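Long-range contacts in CaaX farnesyltransferase beta subunit Ram1 (Aspergillus fumigatus, PDB 4L9P), which probably transfers, together with its alpha subunit, a farnesyl group from farnesyl diphosphate to the cysteine of C-terminal CaaX motifs, using a zinc ion: residues 250-255 and 314-320; 288-292 and 321-325; 308-312 and 357-361; 354-358 and 372-376; 401-407 and 440-444. All blocks are in the same frame, centred on the assembly; numbering follows the deposited sequence. Where two conformers were deposited one is given.

In the fold
All five contacts are buried and lie within the alpha-alpha toroid of the beta subunit. Contacts 1 and 2, centres about 9 Å apart, both use helix 312-323 and pack it on helices 251-263 and 288-293; along the chain their segments alternate. Contact 3 joins the loop just before helix 312-323 to the loop 357-361, and shares Ser357 and Gly358 with contact 4, their centres about 11 Å apart. Contact 5 follows last in sequence, pairing helices 403-413 and 431-444, and meets contact 4 through Trp376 and Tyr401. Contacts 1 and 3 line the pocket of the farnesyl analogue, along its chain and at its phosphonate, while contacts 2, 4 and 5 pack the surrounding helices.

Contact 1. Residues 250-255 and 314-320; sequences DVRGAY and YAFCALA. With FII ([(3,7,11-trimethyl-dodeca-2,6,10-trienyloxycarbamoyl)-methyl]-phosphonic acid), chain Q.
Asp250 approaches Tyr314 loosely, OD2 lying 4.4 Å from Tyr314 OH. It is also the N-cap of helix 251-263, and its carboxylate holds Arg252 side-on: Arg252 NH2 reaches Asp250 OD2 at 2.7 Å on the syn lone pair, in the guanidinium plane, while NE donates to OD1 from a tilt. Val251 comes next, its CG2 methyl 3.3 Å from Tyr314 CD1, a close approach, and also against Cys317 CB. The aliphatic part of Arg252 lies at the edge of the Tyr314 ring, with CG 3.9 Å from Tyr314 CE1, before the chain bends at chi3 (-63°) to bring the guanidinium back to Asp250. Its NH1 is hydrogen-bonded to the backbone of the bound peptide. Tyr255, with CG anti to the backbone N (chi1 167°), lays its ring against helix 312-323: the edge of Phe316 points at its face in a T-shaped pair, centroids 5.3 Å apart. Ala320 CB sits 3.5 Å from Tyr255 CE1, and Cys317 SG approaches the ring obliquely. The Tyr255 hydroxyl bonds to Ile497 O and Tyr204, that of Tyr314 to Tyr123 of the alpha subunit. The axes of 251-255 and 314-320 lie 37° apart, and the ligand chain runs alongside, FII C10 lying 3.5 Å from Cys317 SG. Carbon, sulfur and ring surfaces thus make an apolar wall suited to an isoprenoid, while the polar ends are tied down around it.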
# COMPACT_ATOMS: atom_id res chain seq x y z
N ASP B 250 -4.42 1.62 10.47
CA ASP B 250 -4.41 1.95 9.03
C ASP B 250 -4.83 0.71 8.29
O ASP B 250 -5.05 -0.34 8.89
CB ASP B 250 -3.03 2.52 8.58
CG ASP B 250 -1.90 1.55 8.74
OD1 ASP B 250 -2.07 0.38 8.36
OD2 ASP B 250 -0.81 1.97 9.24
N VAL B 251 -5.00 0.88 6.98
CA VAL B 251 -5.60 -0.21 6.22
C VAL B 251 -4.70 -1.45 6.12
O VAL B 251 -5.25 -2.52 5.86
CB VAL B 251 -6.02 0.25 4.82
CG1 VAL B 251 -7.12 1.38 4.89
CG2 VAL B 251 -4.81 0.61 4.03
N ARG B 252 -3.39 -1.37 6.39
CA ARG B 252 -2.58 -2.60 6.59
C ARG B 252 -3.13 -3.43 7.68
O ARG B 252 -3.16 -4.67 7.58
CB ARG B 252 -1.15 -2.33 7.10
CG ARG B 252 -0.41 -1.61 6.13
CD ARG B 252 1.01 -1.27 6.83
NE ARG B 252 0.81 -0.41 7.99
CZ ARG B 252 1.53 -0.48 9.13
NH1 ARG B 252 2.54 -1.32 9.30
NH2 ARG B 252 1.22 0.32 10.07
N GLY B 253 -3.53 -2.81 8.77
CA GLY B 253 -4.09 -3.53 9.89
C GLY B 253 -5.31 -4.29 9.47
O GLY B 253 -5.41 -5.50 9.76
N ALA B 254 -6.23 -3.62 8.74
CA ALA B 254 -7.43 -4.28 8.32
C ALA B 254 -7.13 -5.46 7.38
O ALA B 254 -7.67 -6.56 7.54
CB ALA B 254 -8.35 -3.30 7.62
N TYR B 255 -6.34 -5.21 6.32
CA TYR B 255 -6.07 -6.27 5.35
C TYR B 255 -5.31 -7.44 5.98
O TYR B 255 -5.69 -8.63 5.80
CB TYR B 255 -5.22 -5.67 4.21
CG TYR B 255 -4.62 -6.70 3.31
CD1 TYR B 255 -5.40 -7.45 2.41
CD2 TYR B 255 -3.25 -6.93 3.36
CE1 TYR B 255 -4.80 -8.44 1.63
CE2 TYR B 255 -2.65 -7.89 2.59
CZ TYR B 255 -3.43 -8.66 1.72
OH TYR B 255 -2.81 -9.65 0.98
N TYR B 314 -1.84 1.14 -0.16
CA TYR B 314 -3.05 1.12 0.67
C TYR B 314 -4.28 0.85 -0.18
O TYR B 314 -5.25 0.23 0.32
CB TYR B 314 -3.17 2.45 1.40
CG TYR B 314 -2.03 2.65 2.39
CD1 TYR B 314 -1.74 1.67 3.35
CD2 TYR B 314 -1.34 3.87 2.51
CE1 TYR B 314 -0.76 1.88 4.35
CE2 TYR B 314 -0.37 4.07 3.49
CZ TYR B 314 -0.08 3.10 4.39
OH TYR B 314 0.85 3.36 5.38
N ALA B 315 -4.28 1.21 -1.46
CA ALA B 315 -5.39 0.78 -2.36
C ALA B 315 -5.43 -0.74 -2.45
O ALA B 315 -6.54 -1.33 -2.40
CB ALA B 315 -5.21 1.40 -3.73
N PHE B 316 -4.25 -1.37 -2.59
CA PHE B 316 -4.27 -2.82 -2.62
C PHE B 316 -4.89 -3.37 -1.32
O PHE B 316 -5.77 -4.28 -1.33
CB PHE B 316 -2.88 -3.44 -2.80
CG PHE B 316 -2.91 -4.95 -2.69
CD1 PHE B 316 -3.40 -5.72 -3.77
CD2 PHE B 316 -2.59 -5.58 -1.48
CE1 PHE B 316 -3.55 -7.09 -3.66
CE2 PHE B 316 -2.70 -6.99 -1.36
CZ PHE B 316 -3.21 -7.75 -2.45
N CYS B 317 -4.37 -2.91 -0.18
CA CYS B 317 -4.90 -3.46 1.08
C CYS B 317 -6.42 -3.30 1.19
O CYS B 317 -7.13 -4.22 1.63
CB CYS B 317 -4.26 -2.69 2.26
SG CYS B 317 -2.49 -3.09 2.52
N ALA B 318 -6.93 -2.12 0.85
CA ALA B 318 -8.36 -1.85 0.97
C ALA B 318 -9.19 -2.68 -0.02
O ALA B 318 -10.22 -3.22 0.36
CB ALA B 318 -8.67 -0.35 0.78
N LEU B 319 -8.75 -2.73 -1.29
CA LEU B 319 -9.55 -3.45 -2.29
C LEU B 319 -9.49 -4.95 -2.01
O LEU B 319 -10.52 -5.64 -2.13
CB LEU B 319 -9.01 -3.18 -3.69
CG LEU B 319 -9.27 -1.74 -4.17
CD1 LEU B 319 -8.43 -1.43 -5.42
CD2 LEU B 319 -10.80 -1.52 -4.40
N ALA B 320 -8.32 -5.48 -1.63
CA ALA B 320 -8.23 -6.90 -1.33
C ALA B 320 -9.09 -7.20 -0.09
O ALA B 320 -9.79 -8.21 -0.04
CB ALA B 320 -6.74 -7.31 -1.06
C1 FII Q . 0.39 -5.75 3.63
C2 FII Q . 1.26 -4.54 3.81
C6 FII Q . 1.99 -4.47 5.08
C10 FII Q . 1.01 -3.37 2.94
C11 FII Q . 1.74 -2.04 3.07
C12 FII Q . 2.86 -2.02 1.99
C15 FII Q . 3.44 -0.67 1.61
C18 FII Q . 4.54 -0.60 0.55
C22 FII Q . 3.22 0.43 2.59
C23 FII Q . 3.45 1.83 2.04
C24 FII Q . 3.47 2.85 3.12
C27 FII Q . 4.13 4.11 2.64
C30 FII Q . 3.20 5.12 2.00
C34 FII Q . 5.34 4.49 3.41
C35 FII Q . 5.99 5.85 3.27
O36 FII Q . 7.28 5.75 2.68
N42 FII Q . 7.33 5.12 1.47
C43 FII Q . 7.41 6.03 0.40
O44 FII Q . 7.40 7.26 0.51
C45 FII Q . 7.56 5.34 -0.95
P46 FII Q . 6.76 6.27 -2.36
O49 FII Q . 5.41 6.65 -1.88
O50 FII Q . 7.66 7.40 -2.74
O51 FII Q . 6.71 5.18 -3.46

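Contact 2. Residues 288-292 and 321-325; sequences LPEYL and CLCLL
Leu292 reaches across to helix 312-323 and meets two residues of 321-325 with one methyl. Its CB leaves the backbone toward the other segment, and CG, anti to the carbonyl carbon (chi1 -62°), carries the branch forward. From there CD1 does the touching: it lies 3.9 Å from Cys321 CB and 3.8 Å from Leu322 CD2, with Cys321 SG also close by. CD2, the other branch, turns to Val251 on helix 251-263, tying this contact to the neighbouring helix. The Leu292 and Leu322 side chains run past one another in opposing senses, with Leu292 CD1 lying by both CD2 and CG of Leu322.

One turn earlier, Leu288 CD2 rests 3.9 Å from Cys321 SG and more loosely against Leu325 CD2. The sulfur touches both leucines, Leu288 and Leu292. Pro289 packs with its ring: CB meets Leu322 CD2, and CD lies 3.9 Å from Leu325 CD1, the two side chains crossing at a slant. Behind the interface, Val331 and Tyr335 of helix 328-335 back Leu322 and Pro289 respectively.

In the alpha-alpha toroid this joins the short helix 288-293 to the C-terminal part of helix 312-323. Every touching pair is made of carbon or thiol sulfur, so the two segments are held by dispersion and exclusion of water, with shape rather than bond direction setting how they fit.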
# COMPACT_ATOMS: atom_id res chain seq x y z
N LEU B 288 -16.42 -2.40 8.95
CA LEU B 288 -15.15 -2.47 8.19
C LEU B 288 -15.22 -1.91 6.75
O LEU B 288 -14.44 -1.05 6.40
CB LEU B 288 -14.63 -3.90 8.16
CG LEU B 288 -13.31 -4.11 7.38
CD1 LEU B 288 -12.18 -3.19 7.89
CD2 LEU B 288 -12.94 -5.58 7.52
N PRO B 289 -16.21 -2.32 5.94
CA PRO B 289 -16.22 -1.70 4.60
C PRO B 289 -16.54 -0.19 4.69
O PRO B 289 -16.07 0.56 3.82
CB PRO B 289 -17.31 -2.50 3.82
CG PRO B 289 -18.24 -3.03 4.93
CD PRO B 289 -17.30 -3.30 6.14
N GLU B 290 -17.35 0.23 5.66
CA GLU B 290 -17.59 1.66 5.84
C GLU B 290 -16.27 2.40 6.17
O GLU B 290 -16.01 3.49 5.62
CB GLU B 290 -18.61 1.88 6.96
CG GLU B 290 -19.98 1.28 6.63
CD GLU B 290 -20.17 -0.14 7.10
OE1 GLU B 290 -19.20 -0.83 7.42
OE2 GLU B 290 -21.34 -0.58 7.16
N TYR B 291 -15.43 1.81 7.03
CA TYR B 291 -14.14 2.38 7.35
C TYR B 291 -13.31 2.47 6.05
O TYR B 291 -12.67 3.50 5.77
CB TYR B 291 -13.45 1.50 8.38
CG TYR B 291 -11.97 1.74 8.51
CD1 TYR B 291 -11.48 2.81 9.22
CD2 TYR B 291 -11.07 0.90 7.88
CE1 TYR B 291 -10.10 3.04 9.36
CE2 TYR B 291 -9.73 1.07 7.98
CZ TYR B 291 -9.22 2.15 8.67
OH TYR B 291 -7.86 2.24 8.81
N LEU B 292 -13.30 1.40 5.26
CA LEU B 292 -12.47 1.47 4.05
C LEU B 292 -13.01 2.53 3.07
O LEU B 292 -12.23 3.25 2.43
CB LEU B 292 -12.45 0.10 3.36
CG LEU B 292 -11.83 -1.01 4.23
CD1 LEU B 292 -12.01 -2.43 3.62
CD2 LEU B 292 -10.31 -0.72 4.46
N CYS B 321 -9.04 -6.32 0.93
CA CYS B 321 -9.89 -6.54 2.11
C CYS B 321 -11.37 -6.51 1.71
O CYS B 321 -12.14 -7.36 2.21
CB CYS B 321 -9.57 -5.45 3.16
SG CYS B 321 -10.27 -5.86 4.76
N LEU B 322 -11.79 -5.58 0.84
CA LEU B 322 -13.22 -5.54 0.41
C LEU B 322 -13.60 -6.86 -0.26
O LEU B 322 -14.70 -7.37 -0.02
CB LEU B 322 -13.49 -4.40 -0.58
CG LEU B 322 -13.57 -3.03 0.10
CD1 LEU B 322 -13.71 -1.99 -1.01
CD2 LEU B 322 -14.74 -2.88 1.08
N CYS B 323 -12.68 -7.43 -1.04
CA CYS B 323 -12.97 -8.69 -1.71
C CYS B 323 -12.96 -9.89 -0.77
O CYS B 323 -13.36 -11.00 -1.19
CB CYS B 323 -11.98 -8.90 -2.90
SG CYS B 323 -12.32 -7.64 -4.22
N LEU B 324 -12.49 -9.75 0.48
CA LEU B 324 -12.73 -10.78 1.49
C LEU B 324 -14.14 -10.71 2.12
O LEU B 324 -14.55 -11.61 2.90
CB LEU B 324 -11.71 -10.59 2.64
CG LEU B 324 -10.30 -11.00 2.31
CD1 LEU B 324 -9.42 -10.61 3.46
CD2 LEU B 324 -10.22 -12.52 2.12
N LEU B 325 -14.88 -9.66 1.80
CA LEU B 325 -16.20 -9.44 2.40
C LEU B 325 -17.37 -9.87 1.54
O LEU B 325 -18.50 -9.97 2.04
CB LEU B 325 -16.39 -7.97 2.80
CG LEU B 325 -15.23 -7.43 3.65
CD1 LEU B 325 -15.48 -5.93 3.95
CD2 LEU B 325 -15.03 -8.23 4.93

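Contact 3. Residues 308-312 and 357-361; sequences SEAHG and SGRTN. With FII ([(3,7,11-trimethyl-dodeca-2,6,10-trienyloxycarbamoyl)-methyl]-phosphonic acid), chain Q.
FII O49, a phosphonate oxygen of the farnesyl analogue, is gripped from both segments: His311 NE2 donates to it at 2.8 Å and Arg359 NE at the same 2.8 Å, the latter nearly straight (167°). Arg359 NH2 adds a longer bond to O49 and another to the carbonyl oxygen FII O44. The arginine's chain runs extended from CG to NE, which carries the guanidinium out to the ligand with O49 at its edge. Its remaining arm, NH1, forms a salt bridge to Glu309 OE1 at 2.8 Å, in the guanidinium plane but 33° out of the carboxylate plane; the two flat groups stand 79° apart. Ser198 and Asn197 of the alpha subunit bind the same carboxylate, and Lys159 O of that subunit also accepts from NH1.

The His311 ring is sandwiched. Gly358 O lies over the centre of one face, and the ligand methyl FII C30 lies over the opposite face, toward its rim. The same Gly358 O accepts from Gly312 N at 2.7 Å on an in-plane lone pair, while His311 ND1 caps helix 312-323. Water 1 links Ala310 O to Thr360 N.

ND1 faces the backbone N of Ala313 while NE2 donates its hydrogen bond to the phosphonate, and Arg359, steadied by Glu309, brings positive charge to the site; both are consistent with a pocket built for the diphosphate of the isoprenoid substrate.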
# COMPACT_ATOMS: atom_id res chain seq x y z
N SER B 308 -5.53 10.85 4.62
CA SER B 308 -4.15 10.80 4.11
C SER B 308 -4.12 10.72 2.59
O SER B 308 -5.18 10.73 1.93
CB SER B 308 -3.42 9.65 4.79
OG SER B 308 -3.11 10.03 6.15
N GLU B 309 -2.93 10.64 2.01
CA GLU B 309 -2.81 10.73 0.56
C GLU B 309 -3.05 9.37 -0.11
O GLU B 309 -2.62 8.29 0.38
CB GLU B 309 -1.40 11.23 0.26
CG GLU B 309 -1.10 11.38 -1.25
CD GLU B 309 0.34 11.88 -1.46
OE1 GLU B 309 1.17 11.89 -0.50
OE2 GLU B 309 0.67 12.22 -2.61
N ALA B 310 -3.80 9.41 -1.23
CA ALA B 310 -4.03 8.13 -1.96
C ALA B 310 -2.72 7.45 -2.30
O ALA B 310 -1.78 8.12 -2.80
CB ALA B 310 -4.80 8.42 -3.25
N HIS B 311 -2.64 6.12 -2.08
CA HIS B 311 -1.37 5.44 -2.33
C HIS B 311 -1.67 4.02 -2.80
O HIS B 311 -2.49 3.32 -2.21
CB HIS B 311 -0.54 5.39 -1.02
CG HIS B 311 0.89 5.06 -1.26
ND1 HIS B 311 1.32 3.78 -1.59
CD2 HIS B 311 1.98 5.85 -1.26
CE1 HIS B 311 2.63 3.82 -1.81
NE2 HIS B 311 3.06 5.07 -1.61
N GLY B 312 -0.92 3.54 -3.79
CA GLY B 312 -1.18 2.19 -4.33
C GLY B 312 -1.04 1.10 -3.28
O GLY B 312 -1.79 0.10 -3.38
N SER B 357 4.02 3.88 -10.31
CA SER B 357 4.31 4.70 -9.10
C SER B 357 3.23 4.44 -8.04
O SER B 357 2.16 3.91 -8.31
CB SER B 357 4.20 6.21 -9.47
OG SER B 357 2.89 6.56 -9.90
N GLY B 358 3.56 4.82 -6.81
CA GLY B 358 2.58 4.61 -5.71
C GLY B 358 1.61 5.73 -5.50
O GLY B 358 0.55 5.54 -4.94
N ARG B 359 2.01 6.92 -5.89
CA ARG B 359 1.15 8.12 -5.67
C ARG B 359 1.52 9.19 -6.66
O ARG B 359 2.59 9.16 -7.31
CB ARG B 359 1.24 8.63 -4.21
CG ARG B 359 2.65 8.65 -3.66
CD ARG B 359 2.62 9.28 -2.21
NE ARG B 359 3.85 8.94 -1.52
CZ ARG B 359 4.42 9.75 -0.61
NH1 ARG B 359 3.79 10.88 -0.19
NH2 ARG B 359 5.57 9.38 -0.07
N THR B 360 0.56 10.10 -6.83
CA THR B 360 0.70 11.13 -7.85
C THR B 360 1.99 11.93 -7.69
O THR B 360 2.34 12.39 -6.60
CB THR B 360 -0.50 12.08 -7.77
OG1 THR B 360 -1.67 11.26 -7.95
CG2 THR B 360 -0.44 13.22 -8.82
N ASN B 361 2.68 12.12 -8.84
CA ASN B 361 3.91 12.90 -8.89
C ASN B 361 5.09 12.31 -8.10
O ASN B 361 6.06 13.01 -7.82
CB ASN B 361 3.66 14.36 -8.52
CG ASN B 361 3.24 15.19 -9.73
OD1 ASN B 361 3.81 15.02 -10.83
ND2 ASN B 361 2.33 16.12 -9.54
C1 FII Q . 0.39 -5.75 3.63
C2 FII Q . 1.26 -4.54 3.81
C6 FII Q . 1.99 -4.47 5.08
C10 FII Q . 1.01 -3.37 2.94
C11 FII Q . 1.74 -2.04 3.07
C12 FII Q . 2.86 -2.02 1.99
C15 FII Q . 3.44 -0.67 1.61
C18 FII Q . 4.54 -0.60 0.55
C22 FII Q . 3.22 0.43 2.59
C23 FII Q . 3.45 1.83 2.04
C24 FII Q . 3.47 2.85 3.12
C27 FII Q . 4.13 4.11 2.64
C30 FII Q . 3.20 5.12 2.00
C34 FII Q . 5.34 4.49 3.41
C35 FII Q . 5.99 5.85 3.27
O36 FII Q . 7.28 5.75 2.68
N42 FII Q . 7.33 5.12 1.47
C43 FII Q . 7.41 6.03 0.40
O44 FII Q . 7.40 7.26 0.51
C45 FII Q . 7.56 5.34 -0.95
P46 FII Q . 6.76 6.27 -2.36
O49 FII Q . 5.41 6.65 -1.88
O50 FII Q . 7.66 7.40 -2.74
O51 FII Q . 6.71 5.18 -3.46
O HOH W 1 -1.94 9.73 -5.14

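Contact 4. Residues 354-358 and 372-376; sequences GGFSG and VGNCW
Val372 sets its CG1 methyl over one face of the Phe356 ring in a CH-pi contact, 3.7 Å from the ring centroid and 15° off the normal. CG1 is anti to the backbone N of Val372 (chi1 171°), and this directs it onto the ring, its nearest atom being Phe356 CG at 3.6 Å. The valine's other methyl, CG2, lies 3.7 Å from Ser357 O. Farther out on the ring, Phe356 CE2 comes within 3.6 Å of Gly373 CA. Trp376 is more distant: Phe356 CZ lies at the edge of its indole, the ring planes 39° apart.

Around this first shell, Trp376 stacks on Tyr401, and Leu406 packs against Phe356. The backbone of Phe356 is hydrogen-bonded to that of Asp365, a zinc ligand, and Ser357 OG is held by Arg348. The contact thereby joins the loop 354-358 to the turn leading into helix 375-384, about 10 Å from the zinc ion at the Phe356 side chain.

Between the segments the attraction is mainly apolar and aromatic; what fixes the loop's polar atoms, and its link to the metal site, comes from residues beyond them.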
# COMPACT_ATOMS: atom_id res chain seq x y z
N GLY B 354 7.35 2.28 -17.91
CA GLY B 354 6.43 1.16 -18.00
C GLY B 354 5.92 0.67 -16.66
O GLY B 354 4.91 -0.03 -16.66
N GLY B 355 6.63 0.94 -15.56
CA GLY B 355 6.16 0.51 -14.25
C GLY B 355 5.17 1.46 -13.60
O GLY B 355 4.66 2.41 -14.22
N PHE B 356 4.86 1.11 -12.35
CA PHE B 356 3.86 1.89 -11.61
C PHE B 356 4.52 2.67 -10.51
O PHE B 356 5.42 2.21 -9.79
CB PHE B 356 2.84 0.96 -10.89
CG PHE B 356 2.12 0.01 -11.82
CD1 PHE B 356 1.34 0.47 -12.87
CD2 PHE B 356 2.16 -1.33 -11.55
CE1 PHE B 356 0.63 -0.43 -13.68
CE2 PHE B 356 1.40 -2.24 -12.32
CZ PHE B 356 0.65 -1.80 -13.39
N SER B 357 4.02 3.88 -10.31
CA SER B 357 4.31 4.70 -9.10
C SER B 357 3.23 4.44 -8.04
O SER B 357 2.16 3.91 -8.31
CB SER B 357 4.20 6.21 -9.47
OG SER B 357 2.89 6.56 -9.90
N GLY B 358 3.56 4.82 -6.81
CA GLY B 358 2.58 4.61 -5.71
C GLY B 358 1.61 5.73 -5.50
O GLY B 358 0.55 5.54 -4.94
N VAL B 372 0.15 -2.08 -6.96
CA VAL B 372 -0.75 -1.54 -7.97
C VAL B 372 -1.19 -2.65 -8.93
O VAL B 372 -2.38 -2.75 -9.24
CB VAL B 372 -0.08 -0.37 -8.72
CG1 VAL B 372 -0.91 0.08 -9.90
CG2 VAL B 372 0.14 0.81 -7.74
N GLY B 373 -0.25 -3.50 -9.40
CA GLY B 373 -0.60 -4.50 -10.44
C GLY B 373 -1.75 -5.39 -9.99
O GLY B 373 -2.67 -5.67 -10.77
N ASN B 374 -1.73 -5.85 -8.74
CA ASN B 374 -2.76 -6.76 -8.27
C ASN B 374 -4.03 -6.06 -7.84
O ASN B 374 -5.03 -6.75 -7.54
CB ASN B 374 -2.22 -7.70 -7.18
CG ASN B 374 -1.62 -8.96 -7.81
OD1 ASN B 374 -2.23 -9.53 -8.77
ND2 ASN B 374 -0.51 -9.46 -7.27
N CYS B 375 -4.06 -4.71 -7.87
CA CYS B 375 -5.37 -4.06 -7.82
C CYS B 375 -6.17 -4.36 -9.09
O CYS B 375 -7.42 -4.37 -9.06
CB CYS B 375 -5.30 -2.54 -7.72
SG CYS B 375 -4.73 -1.98 -6.07
N TRP B 376 -5.48 -4.58 -10.21
CA TRP B 376 -6.20 -4.70 -11.48
C TRP B 376 -7.16 -5.91 -11.59
O TRP B 376 -8.30 -5.73 -12.02
CB TRP B 376 -5.24 -4.65 -12.69
CG TRP B 376 -4.81 -3.20 -12.91
CD1 TRP B 376 -3.52 -2.64 -12.73
CD2 TRP B 376 -5.66 -2.11 -13.32
NE1 TRP B 376 -3.56 -1.28 -13.03
CE2 TRP B 376 -4.83 -0.93 -13.39
CE3 TRP B 376 -7.02 -2.00 -13.63
CZ2 TRP B 376 -5.33 0.32 -13.77
CZ3 TRP B 376 -7.55 -0.72 -13.97
CH2 TRP B 376 -6.69 0.40 -14.05

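Contact 5. Residues 401-407 and 440-444; sequences YSREGLT and GLSTV
Val444 stands at the meeting of four side chains from 401-407, each turned differently against it. Arg403 runs alongside it in the opposing sense, its CG 4.0 Å from Val444 CB; the chain then bends at chi3 (-59°) and NH1 reaches Val444 O at 2.9 Å, in the guanidinium plane and almost in line with the carbonyl bond. Arg403 NE makes a salt bridge with Asp481 OD1. Tyr401 comes at about a right angle, with Val444 CG1 near the plane of its ring and 3.7 Å from its OH. Leu406 crosses on a slant, CD2 meeting the same CG1 at 3.7 Å, and Thr407 brings OG1 to 3.5 Å from Val444 CG2.

The segments 403-407 and 440-444 run antiparallel at 152° with axes 9.9 Å apart; they are parts of helices 403-413 and 431-444, neighbours in the alpha-alpha toroid. Ser402 is the N-cap of the first helix, its OG accepting from Gly405 N.

Thr407 has its hydroxyl turned back to its own helix: OG1 donates to Arg403 O at 2.8 Å from above the carbonyl plane, while Thr407 N reaches that oxygen from the opposite face. This satisfies the buried hydroxyl and leaves CG2, anti to the backbone N, to meet Leu441 CD1 at 4.0 Å, the side chains roughly perpendicular.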
# COMPACT_ATOMS: atom_id res chain seq x y z
N TYR B 401 -4.68 -1.67 -18.12
CA TYR B 401 -3.36 -1.09 -17.98
C TYR B 401 -2.50 -1.79 -19.06
O TYR B 401 -2.98 -2.70 -19.76
CB TYR B 401 -2.74 -1.34 -16.58
CG TYR B 401 -2.51 -2.80 -16.30
CD1 TYR B 401 -3.52 -3.66 -15.96
CD2 TYR B 401 -1.21 -3.30 -16.36
CE1 TYR B 401 -3.30 -5.02 -15.73
CE2 TYR B 401 -0.95 -4.66 -16.08
CZ TYR B 401 -1.99 -5.53 -15.76
OH TYR B 401 -1.68 -6.87 -15.52
N SER B 402 -1.23 -1.39 -19.17
CA SER B 402 -0.32 -1.96 -20.16
C SER B 402 0.51 -3.08 -19.55
O SER B 402 1.50 -2.84 -18.83
CB SER B 402 0.61 -0.85 -20.73
OG SER B 402 1.57 -1.47 -21.59
N ARG B 403 0.18 -4.32 -19.90
CA ARG B 403 1.00 -5.45 -19.47
C ARG B 403 2.40 -5.39 -20.10
O ARG B 403 3.39 -5.73 -19.45
CB ARG B 403 0.31 -6.79 -19.81
CG ARG B 403 -0.94 -7.08 -18.96
CD ARG B 403 -1.50 -8.56 -19.27
NE ARG B 403 -1.85 -8.79 -20.63
CZ ARG B 403 -1.38 -9.76 -21.38
NH1 ARG B 403 -0.54 -10.74 -20.90
NH2 ARG B 403 -1.81 -9.83 -22.63
N GLU B 404 2.47 -4.91 -21.34
CA GLU B 404 3.76 -4.77 -22.01
C GLU B 404 4.64 -3.81 -21.18
O GLU B 404 5.80 -4.12 -20.94
CB GLU B 404 3.56 -4.17 -23.42
CG GLU B 404 4.90 -3.81 -24.07
CD GLU B 404 4.83 -3.35 -25.52
OE1 GLU B 404 3.70 -3.16 -26.02
OE2 GLU B 404 5.91 -3.28 -26.15
N GLY B 405 4.10 -2.63 -20.85
CA GLY B 405 4.91 -1.67 -20.09
C GLY B 405 5.43 -2.23 -18.77
O GLY B 405 6.61 -2.09 -18.43
N LEU B 406 4.56 -2.90 -18.04
CA LEU B 406 4.98 -3.42 -16.74
C LEU B 406 6.06 -4.48 -16.89
O LEU B 406 7.01 -4.56 -16.12
CB LEU B 406 3.76 -3.94 -15.97
CG LEU B 406 4.10 -4.46 -14.59
CD1 LEU B 406 4.70 -3.35 -13.73
CD2 LEU B 406 2.86 -5.12 -13.91
N THR B 407 5.85 -5.33 -17.91
CA THR B 407 6.78 -6.41 -18.15
C THR B 407 8.17 -5.87 -18.57
O THR B 407 9.21 -6.35 -18.10
CB THR B 407 6.25 -7.31 -19.26
OG1 THR B 407 5.02 -7.88 -18.80
CG2 THR B 407 7.22 -8.48 -19.47
N GLY B 440 4.27 -9.30 -9.44
CA GLY B 440 3.69 -8.53 -10.53
C GLY B 440 3.93 -9.13 -11.91
O GLY B 440 3.01 -9.09 -12.73
N LEU B 441 5.13 -9.69 -12.15
CA LEU B 441 5.36 -10.35 -13.41
C LEU B 441 4.38 -11.54 -13.54
O LEU B 441 3.83 -11.79 -14.62
CB LEU B 441 6.80 -10.80 -13.45
CG LEU B 441 7.16 -11.51 -14.82
CD1 LEU B 441 6.92 -10.62 -16.07
CD2 LEU B 441 8.65 -11.92 -14.70
N SER B 442 4.16 -12.26 -12.44
CA SER B 442 3.21 -13.40 -12.53
C SER B 442 1.83 -12.88 -12.91
O SER B 442 1.13 -13.47 -13.74
CB SER B 442 3.20 -14.21 -11.25
OG SER B 442 2.27 -15.29 -11.44
N THR B 443 1.36 -11.78 -12.28
CA THR B 443 0.01 -11.27 -12.55
C THR B 443 -0.23 -11.04 -14.03
O THR B 443 -1.30 -11.35 -14.56
CB THR B 443 -0.17 -9.90 -11.83
OG1 THR B 443 -0.06 -10.10 -10.43
CG2 THR B 443 -1.50 -9.17 -12.18
N VAL B 444 0.78 -10.49 -14.72
CA VAL B 444 0.58 -10.22 -16.15
C VAL B 444 0.47 -11.48 -17.00
O VAL B 444 0.01 -11.42 -18.15
CB VAL B 444 1.65 -9.30 -16.78
CG1 VAL B 444 1.81 -7.96 -16.04
CG2 VAL B 444 2.97 -9.95 -16.95